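Local coordinates for protein endoglucanase (Clostridium thermocellum, PDB 2YIK) that probably hydrolyses internal beta-1,4-glucosidic bonds in cellulose, as a family 9 glycoside hydrolase of the cellulase type, at residues 73-78 with 200-205; 184-189 with 268-273. All blocks are in the same frame, centred on the assembly; numbering follows the deposited sequence.

How the interactions relate
From the N terminus, residues 73-78 come first, in the loop between helix 60-63 and strand 79-80. Interaction 1 joins them to 200-205, the loop that leads into strand 206-209. The closed loop between them holds strand 177-184 and residues 184-189. Interaction 2 carries that second piece forward to 268-273, in the loop before helix 279-293. The segments therefore alternate along the chain and the two closures cross. They also touch. Arg-205 O and Gly-185 N lie 2.8 Å apart, a probable hydrogen bond, and Met-202 and Phe-203 pack on Ile-189. Together they tie the zinc-site loop, through strand 177-184 and helix 187-190, to the 268-273 loop.

Interaction 1 (73-78 with 200-205); sequences HVYDAR and DTMFRR. With ZN (zinc ion), chain E.
This contact belongs to the zinc site, where Arg-204 and Asp-200 back up the metal ligand His-73. ND1 of His-73 binds the zinc ion at 2.1 Å. The other ring nitrogen, NE2, donates to Asp-200 OD2 at the ring edge, although the place of that oxygen is less sure. The guanidinium of Arg-204 stacks on the His-73 ring, with centres 3.7 Å apart and planes at 22°. NH1 sits over the middle of the ring. The arginine chain bends at chi3 (69°), which turns NE toward His-73. Asp-76 holds this guanidinium side-on in a salt bridge: Arg-204 NE donates to Asp-76 OD1 at 2.9 Å and Arg-204 NH2 to Asp-76 OD2 at 3.0 Å. Both oxygens use their syn lone pairs, and the two groups are nearly coplanar. Tyr-75 OH donates to Met-202 O at 2.6 Å, in the carbonyl plane. Water 1 bridges His-73 N and Asp-200 O; water 2 bridges Asp-76 OD1 and Arg-204 O. Cys-56, Cys-72 and His-115 complete the zinc site, and His-120 O accepts a hydrogen bond from Arg-204 NH1. The Asp-76 and Arg-204 side chains pack on strand 177-184, while Met-202 reaches helix 187-190.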
ATOM      1  N   HIS A  73      -0.299  21.107   5.062  1.00 28.61           N
ATOM      2  CA  HIS A  73       1.147  21.011   5.236  1.00 30.26           C
ATOM      3  C   HIS A  73       1.843  21.496   3.974  1.00 30.92           C
ATOM      4  O   HIS A  73       2.820  20.898   3.515  1.00 30.20           O
ATOM      5  CB  HIS A  73       1.546  19.567   5.551  1.00 27.67           C
ATOM      6  CG  HIS A  73       0.735  18.954   6.650  1.00 28.32           C
ATOM      7  ND1 HIS A  73      -0.289  18.063   6.416  1.00 26.08           N
ATOM      8  CD2 HIS A  73       0.746  19.170   7.989  1.00 28.03           C
ATOM      9  CE1 HIS A  73      -0.877  17.758   7.559  1.00 27.12           C
ATOM     10  NE2 HIS A  73      -0.268  18.417   8.528  1.00 27.51           N
ATOM     11  N   VAL A  74       1.337  22.594   3.415  1.00 30.37           N
ATOM     12  CA  VAL A  74       1.919  23.130   2.198  1.00 31.50           C
ATOM     13  C   VAL A  74       3.366  23.580   2.398  1.00 31.10           C
ATOM     14  O   VAL A  74       4.099  23.747   1.427  1.00 32.02           O
ATOM     15  CB  VAL A  74       1.059  24.286   1.611  1.00 31.96           C
ATOM     16  CG1 VAL A  74      -0.349  23.773   1.305  1.00 29.70           C
ATOM     17  CG2 VAL A  74       1.008  25.464   2.580  1.00 33.33           C
ATOM     18  N   TYR A  75       3.797  23.759   3.643  1.00 30.78           N
ATOM     19  CA  TYR A  75       5.184  24.151   3.861  1.00 30.34           C
ATOM     20  C   TYR A  75       6.132  22.995   3.524  1.00 30.13           C
ATOM     21  O   TYR A  75       7.348  23.188   3.450  1.00 30.09           O
ATOM     22  CB  TYR A  75       5.427  24.652   5.297  1.00 30.70           C
ATOM     23  CG  TYR A  75       4.826  23.828   6.412  1.00 30.99           C
ATOM     24  CD1 TYR A  75       3.465  23.915   6.713  1.00 31.29           C
ATOM     25  CD2 TYR A  75       5.627  23.003   7.209  1.00 30.64           C
ATOM     26  CE1 TYR A  75       2.915  23.209   7.791  1.00 30.36           C
ATOM     27  CE2 TYR A  75       5.091  22.292   8.284  1.00 30.66           C
ATOM     28  CZ  TYR A  75       3.736  22.404   8.571  1.00 30.56           C
ATOM     29  OH  TYR A  75       3.204  21.735   9.654  1.00 30.28           O
ATOM     30  N   ASP A  76       5.567  21.800   3.319  1.00 29.00           N
ATOM     31  CA  ASP A  76       6.343  20.615   2.935  1.00 28.34           C
ATOM     32  C   ASP A  76       6.976  20.917   1.579  1.00 28.63           C
ATOM     33  O   ASP A  76       8.046  20.400   1.246  1.00 28.63           O
ATOM     34  CB  ASP A  76       5.444  19.382   2.730  1.00 28.35           C
ATOM     35  CG  ASP A  76       4.949  18.765   4.029  1.00 29.84           C
ATOM     36  OD1 ASP A  76       5.400  19.165   5.124  1.00 27.69           O
ATOM     37  OD2 ASP A  76       4.096  17.849   3.935  1.00 30.80           O
ATOM     38  N   ALA A  77       6.285  21.745   0.799  1.00 27.50           N
ATOM     39  CA  ALA A  77       6.737  22.113  -0.538  1.00 29.48           C
ATOM     40  C   ALA A  77       7.926  23.072  -0.534  1.00 29.52           C
ATOM     41  O   ALA A  77       8.517  23.335  -1.577  1.00 29.48           O
ATOM     42  CB  ALA A  77       5.577  22.712  -1.333  1.00 28.15           C
ATOM     43  N   ARG A  78       8.271  23.582   0.643  1.00 30.69           N
ATOM     44  CA  ARG A  78       9.391  24.500   0.788  1.00 33.48           C
ATOM     45  C   ARG A  78      10.237  24.091   1.978  1.00 32.01           C
ATOM     46  O   ARG A  78      10.590  24.931   2.807  1.00 31.33           O
ATOM     47  CB  ARG A  78       8.905  25.931   1.025  1.00 37.37           C
ATOM     48  CG  ARG A  78       8.129  26.575  -0.104  1.00 44.16           C
ATOM     49  CD  ARG A  78       6.965  27.340   0.518  1.00 51.98           C
ATOM     50  NE  ARG A  78       7.201  27.581   1.949  1.00 56.83           N
ATOM     51  CZ  ARG A  78       6.244  27.825   2.845  1.00 58.50           C
ATOM     52  NH1 ARG A  78       4.970  27.863   2.467  1.00 58.63           N
ATOM     53  NH2 ARG A  78       6.561  28.013   4.129  1.00 58.90           N
ATOM     54  N   ASP A 200      -2.593  22.640  10.503  1.00 33.32           N
ATOM     55  CA  ASP A 200      -1.354  22.210  11.155  1.00 33.12           C
ATOM     56  C   ASP A 200      -0.199  23.148  10.834  1.00 33.10           C
ATOM     57  O   ASP A 200      -0.105  23.656   9.722  1.00 32.32           O
ATOM     58  CB  ASP A 200      -0.946  20.809  10.690  1.00 33.10           C
ATOM     59  CG  ASP A 200      -1.734  19.707  11.356  1.00 34.59           C
ATOM     60  OD1 ASP A 200      -2.504  19.986  12.296  1.00 34.55           O
ATOM     61  OD2 ASP A 200      -1.569  18.543  10.937  1.00 35.51           O
ATOM     62  N   THR A 201       0.691  23.371  11.797  1.00 33.08           N
ATOM     63  CA  THR A 201       1.852  24.218  11.542  1.00 33.08           C
ATOM     64  C   THR A 201       3.097  23.647  12.210  1.00 33.44           C
ATOM     65  O   THR A 201       4.174  24.229  12.103  1.00 32.88           O
ATOM     66  CB  THR A 201       1.659  25.664  12.063  1.00 34.70           C
ATOM     67  OG1 THR A 201       1.486  25.639  13.482  1.00 35.02           O
ATOM     68  CG2 THR A 201       0.439  26.315  11.418  1.00 33.64           C
ATOM     69  N   MET A 202       2.960  22.500  12.876  1.00 32.38           N
ATOM     70  CA  MET A 202       4.093  21.900  13.580  1.00 32.67           C
ATOM     71  C   MET A 202       5.237  21.455  12.671  1.00 32.65           C
ATOM     72  O   MET A 202       5.064  21.287  11.461  1.00 33.38           O
ATOM     73  CB  MET A 202       3.636  20.715  14.453  1.00 32.66           C
ATOM     74  CG  MET A 202       3.492  19.366  13.734  1.00 31.75           C
ATOM     75  SD  MET A 202       2.110  19.244  12.565  1.00 33.39           S
ATOM     76  CE  MET A 202       0.791  18.739  13.689  1.00 32.01           C
ATOM     77  N   PHE A 203       6.407  21.276  13.278  1.00 31.78           N
ATOM     78  CA  PHE A 203       7.624  20.858  12.583  1.00 32.99           C
ATOM     79  C   PHE A 203       7.476  19.504  11.873  1.00 32.76           C
ATOM     80  O   PHE A 203       7.084  18.507  12.481  1.00 32.29           O
ATOM     81  CB  PHE A 203       8.774  20.814  13.600  1.00 33.54           C
ATOM     82  CG  PHE A 203      10.091  20.330  13.044  1.00 35.60           C
ATOM     83  CD1 PHE A 203      10.628  20.874  11.876  1.00 35.61           C
ATOM     84  CD2 PHE A 203      10.829  19.375  13.739  1.00 34.61           C
ATOM     85  CE1 PHE A 203      11.890  20.468  11.412  1.00 35.62           C
ATOM     86  CE2 PHE A 203      12.081  18.963  13.289  1.00 35.31           C
ATOM     87  CZ  PHE A 203      12.616  19.511  12.125  1.00 36.24           C
ATOM     88  N   ARG A 204       7.792  19.485  10.580  1.00 32.22           N
ATOM     89  CA  ARG A 204       7.711  18.269   9.774  1.00 30.87           C
ATOM     90  C   ARG A 204       9.030  18.038   9.045  1.00 30.68           C
ATOM     91  O   ARG A 204       9.226  18.488   7.915  1.00 30.64           O
ATOM     92  CB  ARG A 204       6.560  18.370   8.773  1.00 29.35           C
ATOM     93  CG  ARG A 204       5.187  18.177   9.405  1.00 30.04           C
ATOM     94  CD  ARG A 204       4.079  18.685   8.498  1.00 28.00           C
ATOM     95  NE  ARG A 204       3.898  17.882   7.291  1.00 30.63           N
ATOM     96  CZ  ARG A 204       3.278  16.706   7.247  1.00 30.02           C
ATOM     97  NH1 ARG A 204       2.770  16.180   8.353  1.00 30.52           N
ATOM     98  NH2 ARG A 204       3.160  16.058   6.093  1.00 28.13           N
ATOM     99  N   ARG A 205       9.929  17.328   9.716  1.00 30.11           N
ATOM    100  CA  ARG A 205      11.244  17.026   9.184  1.00 29.66           C
ATOM    101  C   ARG A 205      11.157  16.123   7.958  1.00 29.74           C
ATOM    102  O   ARG A 205      10.242  15.301   7.836  1.00 29.61           O
ATOM    103  CB  ARG A 205      12.093  16.345  10.261  1.00 29.00           C
ATOM    104  CG  ARG A 205      13.577  16.336   9.960  1.00 29.16           C
ATOM    105  CD  ARG A 205      14.376  15.730  11.098  1.00 30.19           C
ATOM    106  NE  ARG A 205      15.800  16.017  10.942  1.00 29.48           N
ATOM    107  CZ  ARG A 205      16.775  15.340  11.537  1.00 28.97           C
ATOM    108  NH1 ARG A 205      16.492  14.320  12.339  1.00 29.06           N
ATOM    109  NH2 ARG A 205      18.033  15.681  11.318  1.00 25.49           N
TER
HETATM  110 ZN    ZN E1533      -1.131  17.039   4.836  1.00 31.23          ZN
HETATM  111  O   HOH W   1      -1.112  22.566   7.506  1.00 30.44           O
HETATM  112  O   HOH W   2       7.829  20.153   6.163  1.00 31.58           O

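Interaction 2 (184-189 with 268-273); sequences VGDGDI and GPKGYY
This is a polar contact between the start of helix 187-190 and the 268-273 loop, built on Asp-188, Tyr-272 and Lys-270. Tyr-272 OH donates to Asp-188 OD1 at 2.6 Å and meets this oxygen nearly along its C-O bond. OD1 lies at the edge of the ring, in its plane, while the carboxylate is turned 67° from the ring. Over one face of the same ring lies Gly-187 CA, 3.5 Å from Tyr-272 CE2. Gly-187 has no side chain, and its CA packs directly on the ring face.

Lys-270 adds charge to the contact. Lys-270 NZ makes two long salt bridges, 3.7 Å to Asp-186 OD2 and 3.9 Å to Asp-188 OD2. Lys-270 CE is 3.0 Å from Asp-188 OD2, but the strained side-chain torsions make its exact placing doubtful. Lysine and Asp-188 meet tip to tip, whereas Asp-186 and the lysine cross at about a right angle. The ammonium probably offsets some of the negative charge of the two carboxylates.

Asp-186 is also the N-cap of the helix. With CG anti to the backbone N (chi1 -175°), the carboxylate lies beside its own carbonyl carbon, and Asp-186 OD1 accepts the capping bond from Asp-188 N at 3.0 Å. The donor stands well above the carboxylate plane. Water 3 links the backbones: it accepts from Gly-187 N and donates to Gly-268 O.

The side chain of Tyr-272 is about 10 Å from that of His-451, the predicted active-site residue. His-191, just after helix 187-190, meets the Tyr-272 ring. Asp-186 and Lys-270 both pack on Trp-207 of strand 206-209, and Pro-269 touches Phe-123 of strand 122-123. The contact thus joins the helix start and the loop before helix 279-293 beside the small antiparallel sheet.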
ATOM      1  N   VAL A 184       8.041  12.505   5.799  1.00 25.59           N
ATOM      2  CA  VAL A 184       7.860  13.916   6.100  1.00 27.03           C
ATOM      3  C   VAL A 184       7.036  13.916   7.381  1.00 28.61           C
ATOM      4  O   VAL A 184       5.939  13.358   7.432  1.00 27.12           O
ATOM      5  CB  VAL A 184       7.101  14.655   4.970  1.00 28.18           C
ATOM      6  CG1 VAL A 184       6.933  16.120   5.338  1.00 28.04           C
ATOM      7  CG2 VAL A 184       7.867  14.524   3.646  1.00 25.84           C
ATOM      8  N   GLY A 185       7.578  14.524   8.428  1.00 29.14           N
ATOM      9  CA  GLY A 185       6.873  14.534   9.694  1.00 28.74           C
ATOM     10  C   GLY A 185       7.544  13.560  10.644  1.00 28.58           C
ATOM     11  O   GLY A 185       8.475  12.856  10.257  1.00 28.02           O
ATOM     12  N   ASP A 186       7.043  13.506  11.874  1.00 28.03           N
ATOM     13  CA  ASP A 186       7.591  12.651  12.924  1.00 28.94           C
ATOM     14  C   ASP A 186       6.462  12.260  13.878  1.00 28.86           C
ATOM     15  O   ASP A 186       5.773  13.126  14.412  1.00 29.45           O
ATOM     16  CB  ASP A 186       8.661  13.440  13.692  1.00 29.58           C
ATOM     17  CG  ASP A 186       9.381  12.611  14.740  1.00 31.02           C
ATOM     18  OD1 ASP A 186       8.905  11.512  15.085  1.00 31.94           O
ATOM     19  OD2 ASP A 186      10.431  13.074  15.232  1.00 31.08           O
ATOM     20  N   GLY A 187       6.269  10.964  14.096  1.00 28.94           N
ATOM     21  CA  GLY A 187       5.210  10.538  14.993  1.00 31.17           C
ATOM     22  C   GLY A 187       5.312  11.196  16.362  1.00 31.95           C
ATOM     23  O   GLY A 187       4.306  11.569  16.962  1.00 31.82           O
ATOM     24  N   ASP A 188       6.536  11.357  16.848  1.00 32.64           N
ATOM     25  CA  ASP A 188       6.762  11.961  18.156  1.00 34.36           C
ATOM     26  C   ASP A 188       6.217  13.373  18.257  1.00 35.27           C
ATOM     27  O   ASP A 188       5.817  13.817  19.336  1.00 35.53           O
ATOM     28  CB  ASP A 188       8.254  11.981  18.483  1.00 34.54           C
ATOM     29  CG  ASP A 188       8.816  10.599  18.706  1.00 34.77           C
ATOM     30  OD1 ASP A 188       8.045   9.613  18.635  1.00 36.08           O
ATOM     31  OD2 ASP A 188      10.036  10.506  18.960  1.00 35.33           O
ATOM     32  N   ILE A 189       6.210  14.083  17.136  1.00 35.64           N
ATOM     33  CA  ILE A 189       5.717  15.452  17.114  1.00 35.37           C
ATOM     34  C   ILE A 189       4.263  15.513  16.671  1.00 35.48           C
ATOM     35  O   ILE A 189       3.419  16.097  17.358  1.00 36.17           O
ATOM     36  CB  ILE A 189       6.588  16.334  16.177  1.00 36.59           C
ATOM     37  CG1 ILE A 189       7.982  16.490  16.792  1.00 37.40           C
ATOM     38  CG2 ILE A 189       5.942  17.708  15.971  1.00 36.21           C
ATOM     39  CD1 ILE A 189       9.007  17.148  15.881  1.00 39.55           C
ATOM     40  N   GLY A 268      13.990   7.922  11.243  1.00 29.42           N
ATOM     41  CA  GLY A 268      12.617   8.236  10.855  1.00 30.98           C
ATOM     42  C   GLY A 268      11.403   7.439  11.280  1.00 32.03           C
ATOM     43  O   GLY A 268      10.491   8.071  11.879  1.00 32.35           O
ATOM     44  N   PRO A 269      11.374   6.107  11.239  1.00 32.84           N
ATOM     45  CA  PRO A 269      10.052   5.705  11.693  1.00 33.10           C
ATOM     46  C   PRO A 269       9.803   5.304  13.118  1.00 31.84           C
ATOM     47  O   PRO A 269       8.570   5.116  13.507  1.00 32.81           O
ATOM     48  CB  PRO A 269       9.725   4.589  10.765  1.00 32.29           C
ATOM     49  CG  PRO A 269      11.031   3.875  10.509  1.00 33.02           C
ATOM     50  CD  PRO A 269      12.143   4.993  10.660  1.00 33.46           C
ATOM     51  N   LYS A 270      10.903   5.426  13.898  1.00 32.17           N
ATOM     52  CA  LYS A 270      11.249   4.925  15.218  1.00 33.48           C
ATOM     53  C   LYS A 270      10.267   3.857  15.649  1.00 31.75           C
ATOM     54  O   LYS A 270      10.637   2.694  15.265  1.00 32.39           O
ATOM     55  CB  LYS A 270      11.670   6.039  16.348  1.00 36.54           C
ATOM     56  CG  LYS A 270      11.900   7.468  15.838  1.00 37.17           C
ATOM     57  CD  LYS A 270      11.029   8.357  16.707  1.00 37.88           C
ATOM     58  CE  LYS A 270      11.183   9.809  16.302  1.00 39.69           C
ATOM     59  NZ  LYS A 270      12.602  10.194  16.085  1.00 41.59           N
ATOM     60  N   GLY A 271       9.248   3.987  16.522  1.00 31.72           N
ATOM     61  CA  GLY A 271       8.595   2.755  16.796  1.00 29.82           C
ATOM     62  C   GLY A 271       7.298   2.571  16.046  1.00 30.01           C
ATOM     63  O   GLY A 271       6.572   1.592  16.268  1.00 29.70           O
ATOM     64  N   TYR A 272       7.002   3.487  15.136  1.00 27.68           N
ATOM     65  CA  TYR A 272       5.750   3.456  14.396  1.00 28.12           C
ATOM     66  C   TYR A 272       5.702   2.410  13.295  1.00 27.88           C
ATOM     67  O   TYR A 272       4.685   1.737  13.116  1.00 27.51           O
ATOM     68  CB  TYR A 272       5.476   4.860  13.850  1.00 28.21           C
ATOM     69  CG  TYR A 272       5.516   5.906  14.940  1.00 30.84           C
ATOM     70  CD1 TYR A 272       4.494   5.988  15.885  1.00 31.80           C
ATOM     71  CD2 TYR A 272       6.620   6.751  15.088  1.00 31.40           C
ATOM     72  CE1 TYR A 272       4.566   6.875  16.956  1.00 32.19           C
ATOM     73  CE2 TYR A 272       6.703   7.642  16.156  1.00 32.82           C
ATOM     74  CZ  TYR A 272       5.671   7.696  17.089  1.00 32.81           C
ATOM     75  OH  TYR A 272       5.745   8.552  18.167  1.00 32.09           O
ATOM     76  N   TYR A 273       6.803   2.277  12.565  1.00 25.54           N
ATOM     77  CA  TYR A 273       6.899   1.294  11.495  1.00 25.62           C
ATOM     78  C   TYR A 273       8.267   0.624  11.513  1.00 25.61           C
ATOM     79  O   TYR A 273       9.172   0.998  10.766  1.00 26.40           O
ATOM     80  CB  TYR A 273       6.621   1.946  10.133  1.00 24.75           C
ATOM     81  CG  TYR A 273       5.149   2.209   9.912  1.00 23.42           C
ATOM     82  CD1 TYR A 273       4.283   1.178   9.530  1.00 23.32           C
ATOM     83  CD2 TYR A 273       4.602   3.464  10.170  1.00 22.62           C
ATOM     84  CE1 TYR A 273       2.906   1.392   9.422  1.00 23.39           C
ATOM     85  CE2 TYR A 273       3.229   3.688  10.069  1.00 24.74           C
ATOM     86  CZ  TYR A 273       2.387   2.647   9.695  1.00 24.39           C
ATOM     87  OH  TYR A 273       1.032   2.873   9.616  1.00 27.04           O
TER
HETATM   88  O   HOH W   3       8.534   9.367  13.535  1.00 25.40           O